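Local coordinates for chromosome partition protein Smc (Pyrococcus yayanosii, PDB 5XEI), which probably acts in chromosome condensation and partitioning as an ATP-hydrolysing, DNA-binding homodimer, represented here by its head domain with the adjoining coiled coil and joint, at residues Asp194-Glu199 with Leu334-Lys339; Arg226-Leu231 with Asp307-Ile312; Ala436-Lys441 with Ser471-Phe476. All coordinates share one frame; numbering follows the deposited sequence.

Two of the three contacts lie along the coiled coil and one in the head. Contacts 1 and 2 both use helix 170-246, which meets helix 321-383 at residues 194-199 and helix 298-315 at residues 226-231; their centres are 43 Å apart, and both segments of contact 2 fall, in sequence, between the two of contact 1. Both are partly buried: contact 1 is mainly aliphatic, whereas contact 2 couples a small apolar touch to a long ion pair nearer the surface. Contact 3, with its centre about 103 Å from that of contact 2, is a buried polar contact in the ATPase head, made by two side-chain hydrogen bonds.

Contact 1 of 3, residues Asp194-Glu199 with Leu334-Lys339; sequences DLLIKE and LELKSK
Apolar contact between Ile197 and Leu336 forms the heart of this helix pairing. Their CA atoms are 6.3 Å apart, and the two side chains run alongside in opposing senses, each reaching past the other toward the facing helix. Ile197 CG1 rests 3.5 Å from Leu336 CB, and its CD1 methyl reaches further, over the backbone of the opposite helix, to 3.7 Å from Leu336 O. The first torsion explains this reach: with CG1 anti to the carbonyl carbon (chi1 -64°), the longer branch of Ile197 is sent across the interface, where the side chain also touches Tyr333 and Arg340 of helix 321-383. In the other direction Leu336 extends its CD1 methyl to Leu196, where it lies 3.7 Å from Leu196 CB. Leu336 is thus held between two consecutive residues of the facing helix, and Val200, one turn on from Leu196, also touches it.

The Lys337 side chain packs more loosely: it lends its aliphatic stem, its CD atom 4.4 Å from Ile197 CD1. Charge enters beside the apolar strip, where Asp194 OD1 forms a salt bridge with Arg340 NH2.

The two short segments run nearly antiparallel, their N-to-C directions 156° apart, with axes 9.7 Å from each other at closest approach. The apolar seam with charged flanks is that of a coiled coil, and the opposed helix directions make it the antiparallel kind; here it joins helix 170-246 to helix 321-383 in the arm that rises from the SMC head.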
loop_
_atom_site.group_PDB
_atom_site.type_symbol
_atom_site.label_atom_id
_atom_site.label_comp_id
_atom_site.label_asym_id
_atom_site.label_seq_id
_atom_site.Cartn_x
_atom_site.Cartn_y
_atom_site.Cartn_z
ATOM N N ASP A 194 3.219 5.406 26.129
ATOM C CA ASP A 194 2.236 5.281 27.206
ATOM C C ASP A 194 2.674 4.262 28.250
ATOM O O ASP A 194 2.468 4.462 29.458
ATOM C CB ASP A 194 0.876 4.874 26.648
ATOM C CG ASP A 194 0.238 5.956 25.830
ATOM O OD1 ASP A 194 0.030 7.077 26.359
ATOM O OD2 ASP A 194 -0.060 5.672 24.650
ATOM N N LEU A 195 3.243 3.142 27.797
ATOM C CA LEU A 195 3.671 2.111 28.730
ATOM C C LEU A 195 4.895 2.572 29.518
ATOM O O LEU A 195 5.048 2.210 30.689
ATOM C CB LEU A 195 3.939 0.805 27.977
ATOM C CG LEU A 195 2.776 -0.105 27.546
ATOM C CD1 LEU A 195 3.275 -1.363 26.793
ATOM C CD2 LEU A 195 1.959 -0.534 28.742
ATOM N N LEU A 196 5.748 3.403 28.906
ATOM C CA LEU A 196 6.891 3.958 29.616
ATOM C C LEU A 196 6.456 4.984 30.643
ATOM O O LEU A 196 7.008 5.039 31.749
ATOM C CB LEU A 196 7.861 4.584 28.631
ATOM C CG LEU A 196 8.386 3.540 27.645
ATOM C CD1 LEU A 196 9.411 4.155 26.738
ATOM C CD2 LEU A 196 8.983 2.345 28.347
ATOM N N ILE A 197 5.476 5.811 30.287
ATOM C CA ILE A 197 4.975 6.811 31.220
ATOM C C ILE A 197 4.367 6.145 32.434
ATOM O O ILE A 197 4.506 6.631 33.561
ATOM C CB ILE A 197 3.960 7.716 30.516
ATOM C CG1 ILE A 197 4.653 8.494 29.407
ATOM C CG2 ILE A 197 3.234 8.597 31.523
ATOM C CD1 ILE A 197 3.841 9.665 28.877
ATOM N N LYS A 198 3.678 5.025 32.233
ATOM C CA LYS A 198 3.004 4.410 33.363
ATOM C C LYS A 198 4.023 3.892 34.384
ATOM O O LYS A 198 3.884 4.153 35.583
ATOM C CB LYS A 198 2.045 3.319 32.875
ATOM C CG LYS A 198 1.302 2.617 34.011
ATOM C CD LYS A 198 0.001 1.945 33.551
ATOM C CE LYS A 198 -0.873 1.576 34.758
ATOM N NZ LYS A 198 -2.323 1.455 34.379
ATOM N N GLU A 199 5.082 3.210 33.927
ATOM C CA GLU A 199 6.085 2.708 34.868
ATOM C C GLU A 199 6.890 3.848 35.471
ATOM O O GLU A 199 7.104 3.896 36.690
ATOM C CB GLU A 199 7.040 1.705 34.208
ATOM C CG GLU A 199 8.205 1.354 35.178
ATOM C CD GLU A 199 9.115 0.189 34.739
ATOM O OE1 GLU A 199 10.278 0.130 35.215
ATOM O OE2 GLU A 199 8.676 -0.682 33.953
ATOM N N LEU A 334 8.869 14.152 32.463
ATOM C CA LEU A 334 8.423 15.308 31.692
ATOM C C LEU A 334 8.762 15.174 30.217
ATOM O O LEU A 334 8.104 15.805 29.375
ATOM C CB LEU A 334 9.019 16.602 32.249
ATOM C CG LEU A 334 8.169 17.240 33.347
ATOM C CD1 LEU A 334 8.756 18.540 33.817
ATOM C CD2 LEU A 334 6.724 17.442 32.902
ATOM N N GLU A 335 9.741 14.346 29.870
ATOM C CA GLU A 335 10.023 14.277 28.454
ATOM C C GLU A 335 9.150 13.272 27.745
ATOM O O GLU A 335 8.773 13.492 26.592
ATOM C CB GLU A 335 11.479 13.956 28.223
ATOM C CG GLU A 335 12.248 15.208 28.072
ATOM C CD GLU A 335 13.662 14.942 27.676
ATOM O OE1 GLU A 335 13.880 14.137 26.731
ATOM O OE2 GLU A 335 14.550 15.532 28.340
ATOM N N LEU A 336 8.822 12.167 28.409
ATOM C CA LEU A 336 7.829 11.262 27.849
ATOM C C LEU A 336 6.485 11.970 27.643
ATOM O O LEU A 336 5.831 11.770 26.616
ATOM C CB LEU A 336 7.682 10.042 28.749
ATOM C CG LEU A 336 8.851 9.076 28.848
ATOM C CD1 LEU A 336 8.515 8.004 29.874
ATOM C CD2 LEU A 336 9.130 8.436 27.493
ATOM N N LYS A 337 6.058 12.806 28.602
ATOM C CA LYS A 337 4.853 13.598 28.401
ATOM C C LYS A 337 5.025 14.562 27.241
ATOM O O LYS A 337 4.039 14.956 26.603
ATOM C CB LYS A 337 4.491 14.388 29.660
ATOM C CG LYS A 337 4.525 13.589 30.932
ATOM C CD LYS A 337 3.142 13.211 31.434
ATOM C CE LYS A 337 2.521 14.288 32.315
ATOM N NZ LYS A 337 1.337 13.709 33.046
ATOM N N SER A 338 6.262 14.971 26.963
ATOM C CA SER A 338 6.476 15.838 25.818
ATOM C C SER A 338 6.406 15.042 24.534
ATOM O O SER A 338 5.696 15.416 23.604
ATOM C CB SER A 338 7.819 16.548 25.918
ATOM O OG SER A 338 8.027 17.317 24.746
ATOM N N LYS A 339 7.131 13.934 24.479
ATOM C CA LYS A 339 7.118 13.077 23.301
ATOM C C LYS A 339 5.695 12.632 22.950
ATOM O O LYS A 339 5.254 12.780 21.801
ATOM C CB LYS A 339 8.038 11.887 23.559
ATOM C CG LYS A 339 8.034 10.805 22.518
ATOM C CD LYS A 339 9.422 10.676 21.888
ATOM C CE LYS A 339 9.643 9.275 21.299
ATOM N NZ LYS A 339 10.884 9.157 20.472
#

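Contact 2 of 3, residues Arg226-Leu231 with Asp307-Ile312; sequences RARVAL and DMEAEI
The guanidinium of Arg228 receives the carboxylate of Glu309 at its edge, Glu309 CD lying in the guanidinium plane and OE1 near it. The two flat groups stand almost perpendicular, 87° apart. Arg228 NH2 is 3.8 Å from Glu309 OE1 and equally far from CD, a long salt bridge better read as an electrostatic attraction than as a tight pair. Glu309 CG follows at 4.0 Å from the same NH2. Arg228 spans the gap with a chain extended from CG to NE (chi2 178°, chi3 -179°), which carries its head group to Glu309 from a CB that does not itself face the other helix. Its stronger partner is on its own helix, where NH1 makes a salt bridge with Glu225 OE2; the guanidinium is therefore shared between two acids, which probably helps to balance its charge.

Deeper in the interface the contact becomes apolar. The Met308 chain kinks toward its end so that its terminal methyl turns to Ala227, with CE 3.9 Å from Ala227 CB. Both residues are buried and belong to a wider apolar layer: Met308 also touches Leu220, and Ala227 touches Ile305. The backbones stay well apart, the nearest CA atoms, those of Ala227 and Met308, being 9.4 Å from each other.

An apolar interior flanked by an interhelical ion pair is consistent with the coiled coil predicted for both segments, and here it joins helix 170-246 to helix 298-315 far out along the SMC arm.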
loop_
_atom_site.group_PDB
_atom_site.type_symbol
_atom_site.label_atom_id
_atom_site.label_comp_id
_atom_site.label_asym_id
_atom_site.label_seq_id
_atom_site.Cartn_x
_atom_site.Cartn_y
_atom_site.Cartn_z
ATOM N N ARG A 226 25.147 19.813 65.532
ATOM C CA ARG A 226 25.320 21.058 66.266
ATOM C C ARG A 226 25.045 20.844 67.759
ATOM O O ARG A 226 25.821 21.277 68.621
ATOM C CB ARG A 226 24.414 22.132 65.665
ATOM C CG ARG A 226 24.332 22.198 64.111
ATOM C CD ARG A 226 23.716 23.577 63.670
ATOM N NE ARG A 226 23.270 23.701 62.258
ATOM C CZ ARG A 226 22.179 23.126 61.730
ATOM N NH1 ARG A 226 21.434 22.347 62.489
ATOM N NH2 ARG A 226 21.833 23.304 60.443
ATOM N N ALA A 227 23.978 20.106 68.078
ATOM C CA ALA A 227 23.730 19.696 69.456
ATOM C C ALA A 227 24.919 18.957 70.058
ATOM O O ALA A 227 25.205 19.093 71.253
ATOM C CB ALA A 227 22.477 18.825 69.522
ATOM N N ARG A 228 25.625 18.160 69.260
ATOM C CA ARG A 228 26.800 17.489 69.803
ATOM C C ARG A 228 27.906 18.489 70.110
ATOM O O ARG A 228 28.618 18.353 71.112
ATOM C CB ARG A 228 27.298 16.417 68.841
ATOM C CG ARG A 228 26.479 15.171 68.902
ATOM C CD ARG A 228 26.957 14.153 67.902
ATOM N NE ARG A 228 26.128 12.962 67.972
ATOM C CZ ARG A 228 26.109 12.014 67.050
ATOM N NH1 ARG A 228 26.878 12.124 65.968
ATOM N NH2 ARG A 228 25.309 10.967 67.214
ATOM N N VAL A 229 28.059 19.508 69.265
ATOM C CA VAL A 229 29.066 20.521 69.550
ATOM C C VAL A 229 28.641 21.360 70.755
ATOM O O VAL A 229 29.476 21.725 71.597
ATOM C CB VAL A 229 29.329 21.381 68.297
ATOM C CG1 VAL A 229 30.385 22.404 68.584
ATOM C CG2 VAL A 229 29.779 20.511 67.132
ATOM N N ALA A 230 27.337 21.639 70.872
ATOM C CA ALA A 230 26.808 22.408 71.997
ATOM C C ALA A 230 27.065 21.700 73.319
ATOM O O ALA A 230 27.713 22.253 74.213
ATOM C CB ALA A 230 25.311 22.652 71.816
ATOM N N LEU A 231 26.552 20.470 73.465
ATOM C CA LEU A 231 26.789 19.705 74.688
ATOM C C LEU A 231 28.264 19.695 75.047
ATOM O O LEU A 231 28.625 19.606 76.224
ATOM C CB LEU A 231 26.283 18.268 74.535
ATOM C CG LEU A 231 26.933 17.190 75.418
ATOM C CD1 LEU A 231 26.522 17.359 76.863
ATOM C CD2 LEU A 231 26.606 15.796 74.964
ATOM N N ASP A 307 17.119 11.653 71.873
ATOM C CA ASP A 307 15.909 11.657 71.058
ATOM C C ASP A 307 16.254 11.737 69.576
ATOM O O ASP A 307 15.848 10.881 68.778
ATOM C CB ASP A 307 15.001 12.819 71.471
ATOM N N MET A 308 17.006 12.770 69.189
ATOM C CA MET A 308 17.373 12.947 67.790
ATOM C C MET A 308 18.021 11.689 67.234
ATOM O O MET A 308 17.730 11.275 66.110
ATOM C CB MET A 308 18.305 14.142 67.663
ATOM C CG MET A 308 18.210 14.866 66.348
ATOM S SD MET A 308 18.401 16.653 66.576
ATOM C CE MET A 308 19.621 16.685 67.893
ATOM N N GLU A 309 18.870 11.041 68.031
ATOM C CA GLU A 309 19.429 9.757 67.626
ATOM C C GLU A 309 18.356 8.689 67.483
ATOM O O GLU A 309 18.545 7.712 66.749
ATOM C CB GLU A 309 20.464 9.289 68.634
ATOM C CG GLU A 309 21.671 10.179 68.771
ATOM C CD GLU A 309 22.724 9.541 69.661
ATOM O OE1 GLU A 309 23.286 8.505 69.256
ATOM O OE2 GLU A 309 22.977 10.049 70.770
ATOM N N ALA A 310 17.237 8.834 68.189
ATOM C CA ALA A 310 16.196 7.823 68.078
ATOM C C ALA A 310 15.385 7.998 66.798
ATOM O O ALA A 310 15.140 7.021 66.083
ATOM C CB ALA A 310 15.293 7.859 69.310
ATOM N N GLU A 311 14.964 9.222 66.473
ATOM C CA GLU A 311 14.157 9.367 65.272
ATOM C C GLU A 311 14.980 9.258 64.005
ATOM O O GLU A 311 14.414 9.024 62.929
ATOM C CB GLU A 311 13.384 10.677 65.286
ATOM C CG GLU A 311 14.152 11.846 65.818
ATOM C CD GLU A 311 13.217 12.889 66.390
ATOM O OE1 GLU A 311 12.281 13.306 65.661
ATOM O OE2 GLU A 311 13.409 13.267 67.571
ATOM N N ILE A 312 16.299 9.394 64.098
ATOM C CA ILE A 312 17.110 8.930 62.984
ATOM C C ILE A 312 16.976 7.422 62.853
ATOM O O ILE A 312 16.839 6.900 61.743
ATOM C CB ILE A 312 18.573 9.378 63.137
ATOM C CG1 ILE A 312 18.668 10.891 62.956
ATOM C CG2 ILE A 312 19.461 8.692 62.117
ATOM C CD1 ILE A 312 20.089 11.399 62.821
#

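Contact 3 of 3, residues Ala436-Lys441 with Ser471-Phe476; sequences AIQRFK and SRESQF
Gln438 uses both ends of its side-chain amide to bridge the last turn of helix 424-440 to the loop leading into strand 475-480. Its carbonyl oxygen accepts from Ser474, OG donating to Gln438 OE1 at 2.9 Å, with the hydroxyl slightly tilted from the carbonyl plane. On the other side of the amide, Gln438 NE2 donates to Glu473 OE1 over 2.8 Å, but this bond is bent: the N-H...O angle is 130°, the nitrogen meets the carboxylate from above its plane, and the oxygen in turn sits off the amide plane. The planes are nonetheless nearly parallel, 17° apart.

Two acceptors and two donors are thus matched, and the pair of bonds fixes which way round the amide sits. Gln438 and Ser474 are buried, whereas Glu473 comes in from the exposed side. It reaches NE2 with CG tucked in over its own backbone, flanked by N and C (chi1 71°), and a second bend at chi2. Arg439 NE, 4.6 Å from Glu473 OE1, probably adds a mild attraction; Arg439 NH2 is hydrogen-bonded to Ser470 OG. Ala443 O is a second, weak acceptor competing for the Ser474 hydroxyl proton. A leucine in place of Gln438 would probably leave that hydroxyl with the weak acceptor Ala443 O and the Glu473 carboxylate without its amide donor, letting the acid turn away.

Gln438 and Ser474 both touch Tyr446 on strand 445-449, the parallel neighbour of strand 475-480 in the mixed sheet of the P-loop head. The contact lies where the end of helix 424-440 meets the loop entering strand 475-480, beside helix 457-470, whose Ser470 touches Gln438 and Phe476, and helix 321-383, on which Ala436 and Phe440 pack.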
loop_
_atom_site.group_PDB
_atom_site.type_symbol
_atom_site.label_atom_id
_atom_site.label_comp_id
_atom_site.label_asym_id
_atom_site.label_seq_id
_atom_site.Cartn_x
_atom_site.Cartn_y
_atom_site.Cartn_z
ATOM N N ALA A 436 -17.371 3.945 -25.061
ATOM C CA ALA A 436 -17.351 5.003 -24.056
ATOM C C ALA A 436 -15.982 5.081 -23.387
ATOM O O ALA A 436 -15.352 6.143 -23.337
ATOM C CB ALA A 436 -18.452 4.764 -23.024
ATOM N N ILE A 437 -15.496 3.940 -22.890
ATOM C CA ILE A 437 -14.163 3.898 -22.311
ATOM C C ILE A 437 -13.123 4.309 -23.343
ATOM O O ILE A 437 -12.190 5.059 -23.042
ATOM C CB ILE A 437 -13.871 2.502 -21.747
ATOM C CG1 ILE A 437 -14.580 2.299 -20.411
ATOM C CG2 ILE A 437 -12.376 2.328 -21.562
ATOM C CD1 ILE A 437 -16.013 1.881 -20.484
ATOM N N GLN A 438 -13.274 3.846 -24.579
ATOM C CA GLN A 438 -12.220 4.066 -25.556
ATOM C C GLN A 438 -12.047 5.550 -25.854
ATOM O O GLN A 438 -10.934 5.991 -26.151
ATOM C CB GLN A 438 -12.514 3.253 -26.822
ATOM C CG GLN A 438 -12.958 4.052 -28.042
ATOM C CD GLN A 438 -11.815 4.694 -28.800
ATOM O OE1 GLN A 438 -10.655 4.337 -28.617
ATOM N NE2 GLN A 438 -12.140 5.666 -29.643
ATOM N N ARG A 439 -13.122 6.340 -25.766
ATOM C CA ARG A 439 -12.990 7.779 -26.000
ATOM C C ARG A 439 -12.388 8.480 -24.805
ATOM O O ARG A 439 -11.642 9.451 -24.971
ATOM C CB ARG A 439 -14.330 8.403 -26.349
ATOM C CG ARG A 439 -14.961 7.616 -27.430
ATOM C CD ARG A 439 -15.634 8.475 -28.504
ATOM N NE ARG A 439 -15.404 7.833 -29.786
ATOM C CZ ARG A 439 -16.150 8.075 -30.856
ATOM N NH1 ARG A 439 -17.183 8.924 -30.760
ATOM N NH2 ARG A 439 -15.889 7.465 -32.016
ATOM N N PHE A 440 -12.638 7.978 -23.605
ATOM C CA PHE A 440 -11.937 8.533 -22.464
ATOM C C PHE A 440 -10.476 8.132 -22.500
ATOM O O PHE A 440 -9.580 8.982 -22.575
ATOM C CB PHE A 440 -12.610 8.080 -21.178
ATOM C CG PHE A 440 -12.112 8.778 -19.984
ATOM C CD1 PHE A 440 -12.586 10.041 -19.664
ATOM C CD2 PHE A 440 -11.166 8.189 -19.169
ATOM C CE1 PHE A 440 -12.123 10.707 -18.544
ATOM C CE2 PHE A 440 -10.705 8.840 -18.041
ATOM C CZ PHE A 440 -11.181 10.102 -17.728
ATOM N N LYS A 441 -10.211 6.829 -22.481
ATOM C CA LYS A 441 -8.844 6.325 -22.385
ATOM C C LYS A 441 -8.661 5.211 -23.411
ATOM O O LYS A 441 -8.887 4.032 -23.117
ATOM C CB LYS A 441 -8.528 5.841 -20.969
ATOM C CG LYS A 441 -7.041 5.876 -20.632
ATOM C CD LYS A 441 -6.755 6.141 -19.126
ATOM C CE LYS A 441 -6.700 7.648 -18.784
ATOM N NZ LYS A 441 -6.481 7.970 -17.318
ATOM N N SER A 471 -10.730 4.795 -35.142
ATOM C CA SER A 471 -9.413 4.293 -35.520
ATOM C C SER A 471 -8.405 5.416 -35.708
ATOM O O SER A 471 -7.198 5.147 -35.781
ATOM C CB SER A 471 -9.490 3.408 -36.777
ATOM O OG SER A 471 -10.127 4.046 -37.865
ATOM N N ARG A 472 -8.867 6.667 -35.727
ATOM C CA ARG A 472 -7.955 7.797 -35.776
ATOM C C ARG A 472 -7.080 7.873 -34.537
ATOM O O ARG A 472 -6.052 8.548 -34.571
ATOM C CB ARG A 472 -8.748 9.094 -35.952
ATOM C CG ARG A 472 -7.906 10.267 -36.427
ATOM C CD ARG A 472 -7.802 11.370 -35.371
ATOM N NE ARG A 472 -8.840 12.395 -35.496
ATOM C CZ ARG A 472 -8.831 13.535 -34.810
ATOM N NH1 ARG A 472 -7.837 13.780 -33.964
ATOM N NH2 ARG A 472 -9.805 14.428 -34.969
ATOM N N GLU A 473 -7.447 7.189 -33.449
ATOM C CA GLU A 473 -6.624 7.175 -32.248
ATOM C C GLU A 473 -6.346 5.779 -31.703
ATOM O O GLU A 473 -5.497 5.650 -30.817
ATOM C CB GLU A 473 -7.274 8.022 -31.139
ATOM C CG GLU A 473 -8.531 7.372 -30.542
ATOM C CD GLU A 473 -9.804 8.167 -30.823
ATOM O OE1 GLU A 473 -10.793 8.033 -30.053
ATOM O OE2 GLU A 473 -9.806 8.937 -31.815
ATOM N N SER A 474 -7.028 4.737 -32.184
ATOM C CA SER A 474 -6.809 3.370 -31.717
ATOM C C SER A 474 -6.739 2.425 -32.908
ATOM O O SER A 474 -7.220 2.743 -34.001
ATOM C CB SER A 474 -7.923 2.888 -30.772
ATOM O OG SER A 474 -7.985 3.671 -29.602
ATOM N N GLN A 475 -6.142 1.251 -32.685
ATOM C CA GLN A 475 -6.044 0.197 -33.697
ATOM C C GLN A 475 -7.229 -0.741 -33.556
ATOM O O GLN A 475 -7.547 -1.182 -32.441
ATOM C CB GLN A 475 -4.742 -0.589 -33.547
ATOM C CG GLN A 475 -4.495 -1.654 -34.618
ATOM C CD GLN A 475 -3.068 -2.191 -34.554
ATOM O OE1 GLN A 475 -2.593 -2.597 -33.484
ATOM N NE2 GLN A 475 -2.358 -2.155 -35.694
ATOM N N PHE A 476 -7.885 -1.036 -34.678
ATOM C CA PHE A 476 -9.015 -1.959 -34.713
ATOM C C PHE A 476 -8.727 -3.145 -35.629
ATOM O O PHE A 476 -8.345 -2.968 -36.792
ATOM C CB PHE A 476 -10.282 -1.242 -35.149
ATOM C CG PHE A 476 -10.857 -0.364 -34.085
ATOM C CD1 PHE A 476 -11.698 -0.889 -33.116
ATOM C CD2 PHE A 476 -10.537 0.996 -34.045
ATOM C CE1 PHE A 476 -12.215 -0.075 -32.131
ATOM C CE2 PHE A 476 -11.045 1.819 -33.067
ATOM C CZ PHE A 476 -11.890 1.291 -32.109
#